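Local coordinates for ureidoglycolate hydrolase from Arabidopsis thaliana, a protein that hydrolyses (S)-ureidoglycolate to glyoxylate, ammonium and carbon dioxide with the help of two manganese ions, completing a urea-free route of purine breakdown, in two crystal structures: PDB 4PXE (chain A, 1.45 Å), residues I209-I214 and G399-P404; PDB 4PXB (chain B, 1.90 Å), residues I209-I214 and G399-P404. Structure 2 is superposed on structure 1 by the backbone atoms of these residues (RMSD 0.08 Å); each is numbered along its deposited sequence.

Structure 1 (4PXE); sequences IEQGPI and GYSHKP. With MN (manganese (II) ion), chain C.
Gln211 and Ser401 join two active-site loops of this M20-family enzyme, one between strand 201-209 and helix 214-218, the other between strand 389-394 and helix 410-429. NE2 of Gln211 donates to OG of Ser401 (2.8 Å, 171° at the hydrogen) in the amide plane of Gln211; OG, held anti to the backbone N (chi1 -166°), also bonds Glu406. The same NE2 gives a bond to water 2, modelled unusually close to the manganese (1.8 Å). The metal is also bound by NE2 of His402 at 2.3 Å, water 3, Asp103 and Glu138, while ND1 of His402 bonds the Asn294 carbonyl of the second subunit. In the packing, CG of Gln211 lies 3.5 Å and CD1 of Ile209 4.0 Å from Ser401 OG. Between the backbones, water 1 bridges the carbonyls of Gln211 and Gly399, where Gly399 CA meets Pro213 N at 3.7 Å.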
loop_
_atom_site.group_PDB
_atom_site.type_symbol
_atom_site.label_atom_id
_atom_site.label_comp_id
_atom_site.label_asym_id
_atom_site.label_seq_id
_atom_site.Cartn_x
_atom_site.Cartn_y
_atom_site.Cartn_z
ATOM N N ILE A 209 2.530 27.335 -13.019
ATOM C CA ILE A 209 1.506 27.806 -12.087
ATOM C C ILE A 209 2.132 28.069 -10.717
ATOM O O ILE A 209 3.079 27.386 -10.307
ATOM C CB ILE A 209 0.313 26.841 -11.979
ATOM C CG1 ILE A 209 0.753 25.471 -11.436
ATOM C CG2 ILE A 209 -0.363 26.690 -13.334
ATOM C CD1 ILE A 209 -0.425 24.563 -11.006
ATOM N N GLU A 210 1.607 29.059 -10.005
ATOM C CA GLU A 210 2.193 29.432 -8.722
ATOM C C GLU A 210 2.217 28.290 -7.699
ATOM O O GLU A 210 3.165 28.183 -6.917
ATOM C CB GLU A 210 1.421 30.607 -8.110
ATOM C CG GLU A 210 1.989 31.049 -6.762
ATOM C CD GLU A 210 1.083 31.990 -6.003
ATOM O OE1 GLU A 210 0.328 32.736 -6.660
ATOM O OE2 GLU A 210 1.133 31.993 -4.749
ATOM N N GLN A 211 1.173 27.456 -7.692
ATOM C CA GLN A 211 0.987 26.440 -6.646
ATOM C C GLN A 211 0.870 27.088 -5.269
ATOM O O GLN A 211 1.266 26.510 -4.247
ATOM C CB GLN A 211 2.090 25.372 -6.698
ATOM C CG GLN A 211 2.207 24.764 -8.079
ATOM C CD GLN A 211 3.279 23.706 -8.184
ATOM O OE1 GLN A 211 4.472 24.013 -8.175
ATOM N NE2 GLN A 211 2.865 22.455 -8.344
ATOM N N GLY A 212 0.303 28.291 -5.253
ATOM C CA GLY A 212 -0.026 29.003 -4.027
ATOM C C GLY A 212 -1.098 30.019 -4.378
ATOM O O GLY A 212 -1.416 30.201 -5.555
ATOM N N PRO A 213 -1.663 30.681 -3.366
ATOM C CA PRO A 213 -2.818 31.557 -3.570
ATOM C C PRO A 213 -2.450 33.038 -3.657
ATOM O O PRO A 213 -3.361 33.849 -3.764
ATOM C CB PRO A 213 -3.627 31.323 -2.298
ATOM C CG PRO A 213 -2.555 31.167 -1.252
ATOM C CD PRO A 213 -1.430 30.403 -1.936
ATOM N N ILE A 214 -1.167 33.379 -3.613
ATOM C CA ILE A 214 -0.759 34.775 -3.455
ATOM C C ILE A 214 -1.166 35.677 -4.619
ATOM O O ILE A 214 -1.772 36.732 -4.403
ATOM C CB ILE A 214 0.754 34.899 -3.182
ATOM C CG1 ILE A 214 1.127 34.174 -1.885
ATOM C CG2 ILE A 214 1.165 36.375 -3.142
ATOM C CD1 ILE A 214 0.538 34.789 -0.645
ATOM N N GLY A 399 -4.654 28.360 -4.980
ATOM C CA GLY A 399 -3.344 27.762 -4.816
ATOM C C GLY A 399 -3.291 26.255 -4.962
ATOM O O GLY A 399 -2.219 25.676 -4.800
ATOM N N TYR A 400 -4.415 25.622 -5.286
ATOM C CA TYR A 400 -4.482 24.160 -5.277
ATOM C C TYR A 400 -3.497 23.555 -6.268
ATOM O O TYR A 400 -3.398 24.003 -7.412
ATOM C CB TYR A 400 -5.868 23.679 -5.706
ATOM C CG TYR A 400 -7.047 24.031 -4.833
ATOM C CD1 TYR A 400 -6.950 24.080 -3.448
ATOM C CD2 TYR A 400 -8.279 24.297 -5.417
ATOM C CE1 TYR A 400 -8.073 24.376 -2.664
ATOM C CE2 TYR A 400 -9.390 24.592 -4.652
ATOM C CZ TYR A 400 -9.282 24.632 -3.284
ATOM O OH TYR A 400 -10.405 24.941 -2.535
ATOM N N SER A 401 -2.793 22.512 -5.839
ATOM C CA SER A 401 -1.947 21.756 -6.745
ATOM C C SER A 401 -1.756 20.339 -6.207
ATOM O O SER A 401 -2.045 20.065 -5.038
ATOM C CB SER A 401 -0.613 22.478 -6.965
ATOM O OG SER A 401 0.080 21.939 -8.076
ATOM N N HIS A 402 -1.304 19.437 -7.071
ATOM C CA HIS A 402 -1.167 18.014 -6.735
ATOM C C HIS A 402 -2.500 17.386 -6.344
ATOM O O HIS A 402 -2.565 16.471 -5.521
ATOM C CB HIS A 402 -0.111 17.789 -5.648
ATOM C CG HIS A 402 1.290 17.856 -6.157
ATOM N ND1 HIS A 402 2.390 17.648 -5.351
ATOM C CD2 HIS A 402 1.771 18.109 -7.396
ATOM C CE1 HIS A 402 3.488 17.765 -6.072
ATOM N NE2 HIS A 402 3.143 18.040 -7.318
ATOM N N LYS A 403 -3.561 17.885 -6.967
ATOM C CA LYS A 403 -4.909 17.358 -6.772
ATOM C C LYS A 403 -5.761 17.866 -7.936
ATOM O O LYS A 403 -5.408 18.866 -8.575
ATOM C CB LYS A 403 -5.488 17.736 -5.398
ATOM C CG LYS A 403 -5.492 19.210 -5.064
ATOM C CD LYS A 403 -5.992 19.381 -3.636
ATOM C CE LYS A 403 -5.890 20.816 -3.172
ATOM N NZ LYS A 403 -6.403 20.920 -1.772
ATOM N N PRO A 404 -6.876 17.178 -8.230
ATOM C CA PRO A 404 -7.634 17.499 -9.445
ATOM C C PRO A 404 -8.327 18.863 -9.437
ATOM O O PRO A 404 -8.776 19.305 -10.491
ATOM C CB PRO A 404 -8.673 16.367 -9.523
ATOM C CG PRO A 404 -8.745 15.807 -8.158
ATOM C CD PRO A 404 -7.358 15.936 -7.601
HETATM MN MN MN C . 4.505 18.799 -9.025
HETATM O O HOH W 1 -0.382 24.400 -3.455
HETATM O O HOH W 2 4.671 20.321 -8.024
HETATM O O HOH W 3 6.135 19.478 -10.237
#

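Structure 2 (4PXB); sequences IEQGPI and GYSHKP. It carries 1 engineered substitution outside these segments. With MN (manganese (II) ion), chain D; UGC ((2S)-(carbamoylamino)(hydroxy)ethanoic acid), chain E.
Gln211 meets Ser401 through a hydrogen bond from NE2 to OG (2.9 Å, 163° at the hydrogen) in the amide plane of Gln211; OG, anti to the backbone N (chi1 -166°), also bonds Glu406. NE2 gives a further bond to ureidoglycolate O1 at 2.7 Å, and OE1 receives a weak one from N1, the NH2 of the same terminal carbamoyl group. Arg307, Tyr377 and, from the second subunit, His244 and Asn294 also bond the ligand, so both subunits build the pocket. Manganese is held by NE2 of His402 (2.3 Å), water 5, Asp103, Glu138 and ligand O1 and O2; ND1 of His402 bonds the Asn294 carbonyl of the second subunit. In the packing, CG of Gln211 lies 3.4 Å and CD1 of Ile209 3.9 Å from Ser401 OG. Between the backbones, water 4 bridges the carbonyls of Gln211 and Gly399, where Gly399 CA meets Pro213 N at 3.7 Å.

How the two compare
The main difference is what fills the pocket. (S)-Ureidoglycolate is bound in structure 2; structure 1 has glyoxylate there instead, wholly or in part, so neither pocket is empty. Ureidoglycolate O1 sits where water 2 stands in structure 1, so Gln211(A) NE2 and the manganese meet a water oxygen where Gln211(B) NE2 and the metal meet the ureido oxygen. The ligand also places its O2 in the metal shell. One engineered substitution lies outside the segments: Glu137(A), a substrate-binding residue, is Ala137(B). The shorter side chain takes a carboxylate from the site and may have allowed the substrate to be seen uncleaved. The compared CA atoms coincide within the error, and Ile209(A), Gln211(A), Ser401(A), His402(A) and their counterparts keep their places. The bond from Gln211(A) NE2 to Ser401(A) OG (2.8 Å) has its counterpart from Gln211(B) NE2 to Ser401(B) OG (2.9 Å). The manganese, the bridging water 1 or 4, and metal-bound water 3 or 5 also persist.

Structure 2 (4PXB)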
loop_
_atom_site.group_PDB
_atom_site.type_symbol
_atom_site.label_atom_id
_atom_site.label_comp_id
_atom_site.label_asym_id
_atom_site.label_seq_id
_atom_site.Cartn_x
_atom_site.Cartn_y
_atom_site.Cartn_z
ATOM N N ILE B 209 2.526 27.219 -13.008
ATOM C CA ILE B 209 1.479 27.729 -12.123
ATOM C C ILE B 209 2.105 27.996 -10.760
ATOM O O ILE B 209 3.062 27.323 -10.372
ATOM C CB ILE B 209 0.266 26.767 -11.984
ATOM C CG1 ILE B 209 0.701 25.396 -11.444
ATOM C CG2 ILE B 209 -0.439 26.619 -13.303
ATOM C CD1 ILE B 209 -0.477 24.553 -10.925
ATOM N N GLU B 210 1.575 28.981 -10.037
ATOM C CA GLU B 210 2.139 29.362 -8.743
ATOM C C GLU B 210 2.188 28.232 -7.722
ATOM O O GLU B 210 3.175 28.114 -6.986
ATOM C CB GLU B 210 1.372 30.545 -8.132
ATOM C CG GLU B 210 1.964 30.972 -6.791
ATOM C CD GLU B 210 1.093 31.961 -6.043
ATOM O OE1 GLU B 210 0.372 32.744 -6.700
ATOM O OE2 GLU B 210 1.133 31.962 -4.793
ATOM N N GLN B 211 1.128 27.418 -7.674
ATOM C CA GLN B 211 0.956 26.408 -6.617
ATOM C C GLN B 211 0.854 27.077 -5.245
ATOM O O GLN B 211 1.261 26.525 -4.217
ATOM C CB GLN B 211 2.053 25.330 -6.656
ATOM C CG GLN B 211 2.182 24.693 -8.032
ATOM C CD GLN B 211 3.334 23.707 -8.141
ATOM O OE1 GLN B 211 4.507 24.072 -8.020
ATOM N NE2 GLN B 211 3.000 22.446 -8.379
ATOM N N GLY B 212 0.287 28.275 -5.248
ATOM C CA GLY B 212 -0.003 29.005 -4.032
ATOM C C GLY B 212 -1.062 30.035 -4.366
ATOM O O GLY B 212 -1.349 30.258 -5.536
ATOM N N PRO B 213 -1.657 30.658 -3.342
ATOM C CA PRO B 213 -2.802 31.557 -3.529
ATOM C C PRO B 213 -2.427 33.032 -3.616
ATOM O O PRO B 213 -3.335 33.866 -3.681
ATOM C CB PRO B 213 -3.600 31.342 -2.244
ATOM C CG PRO B 213 -2.498 31.140 -1.189
ATOM C CD PRO B 213 -1.367 30.409 -1.915
ATOM N N ILE B 214 -1.135 33.354 -3.603
ATOM C CA ILE B 214 -0.711 34.748 -3.449
ATOM C C ILE B 214 -1.161 35.644 -4.595
ATOM O O ILE B 214 -1.785 36.676 -4.362
ATOM C CB ILE B 214 0.813 34.880 -3.273
ATOM C CG1 ILE B 214 1.282 34.152 -2.005
ATOM C CG2 ILE B 214 1.208 36.344 -3.192
ATOM C CD1 ILE B 214 0.629 34.674 -0.753
ATOM N N GLY B 399 -4.791 28.332 -5.002
ATOM C CA GLY B 399 -3.458 27.810 -4.767
ATOM C C GLY B 399 -3.349 26.301 -4.912
ATOM O O GLY B 399 -2.269 25.742 -4.729
ATOM N N TYR B 400 -4.457 25.639 -5.243
ATOM C CA TYR B 400 -4.482 24.175 -5.305
ATOM C C TYR B 400 -3.481 23.617 -6.309
ATOM O O TYR B 400 -3.388 24.101 -7.438
ATOM C CB TYR B 400 -5.850 23.674 -5.749
ATOM C CG TYR B 400 -6.989 23.964 -4.816
ATOM C CD1 TYR B 400 -6.804 24.011 -3.437
ATOM C CD2 TYR B 400 -8.264 24.178 -5.319
ATOM C CE1 TYR B 400 -7.873 24.261 -2.586
ATOM C CE2 TYR B 400 -9.332 24.426 -4.482
ATOM C CZ TYR B 400 -9.134 24.468 -3.119
ATOM O OH TYR B 400 -10.207 24.727 -2.295
ATOM N N SER B 401 -2.766 22.574 -5.901
ATOM C CA SER B 401 -1.918 21.812 -6.810
ATOM C C SER B 401 -1.753 20.399 -6.248
ATOM O O SER B 401 -2.054 20.154 -5.074
ATOM C CB SER B 401 -0.568 22.510 -7.009
ATOM O OG SER B 401 0.131 21.957 -8.121
ATOM N N HIS B 402 -1.290 19.477 -7.086
ATOM C CA HIS B 402 -1.163 18.063 -6.716
ATOM C C HIS B 402 -2.492 17.445 -6.322
ATOM O O HIS B 402 -2.533 16.513 -5.521
ATOM C CB HIS B 402 -0.124 17.853 -5.614
ATOM C CG HIS B 402 1.281 18.041 -6.092
ATOM N ND1 HIS B 402 2.380 17.853 -5.285
ATOM C CD2 HIS B 402 1.751 18.381 -7.312
ATOM C CE1 HIS B 402 3.481 18.085 -5.989
ATOM N NE2 HIS B 402 3.123 18.407 -7.216
ATOM N N LYS B 403 -3.569 17.988 -6.876
ATOM C CA LYS B 403 -4.897 17.393 -6.743
ATOM C C LYS B 403 -5.732 17.866 -7.926
ATOM O O LYS B 403 -5.393 18.874 -8.547
ATOM C CB LYS B 403 -5.535 17.778 -5.400
ATOM C CG LYS B 403 -5.462 19.262 -5.058
ATOM C CD LYS B 403 -6.164 19.486 -3.720
ATOM C CE LYS B 403 -5.751 20.784 -3.069
ATOM N NZ LYS B 403 -6.520 20.998 -1.797
ATOM N N PRO B 404 -6.815 17.141 -8.260
ATOM C CA PRO B 404 -7.562 17.457 -9.487
ATOM C C PRO B 404 -8.273 18.824 -9.490
ATOM O O PRO B 404 -8.719 19.260 -10.564
ATOM C CB PRO B 404 -8.592 16.312 -9.578
ATOM C CG PRO B 404 -8.695 15.773 -8.193
ATOM C CD PRO B 404 -7.313 15.909 -7.622
HETATM MN MN MN D . 4.535 18.793 -9.003
HETATM O O3 UGC E . 6.879 18.578 -4.781
HETATM C C3 UGC E . 7.149 19.453 -5.635
HETATM O O4 UGC E . 7.780 20.522 -5.314
HETATM C C2 UGC E . 6.635 19.310 -7.021
HETATM O O2 UGC E . 6.546 18.056 -7.558
HETATM N N2 UGC E . 7.246 20.240 -7.922
HETATM C C1 UGC E . 6.179 21.149 -8.237
HETATM O O1 UGC E . 5.092 20.924 -7.697
HETATM N N1 UGC E . 6.356 22.261 -9.125
HETATM O O HOH W 4 -0.259 24.500 -3.236
HETATM O O HOH W 5 6.592 19.138 -10.198
#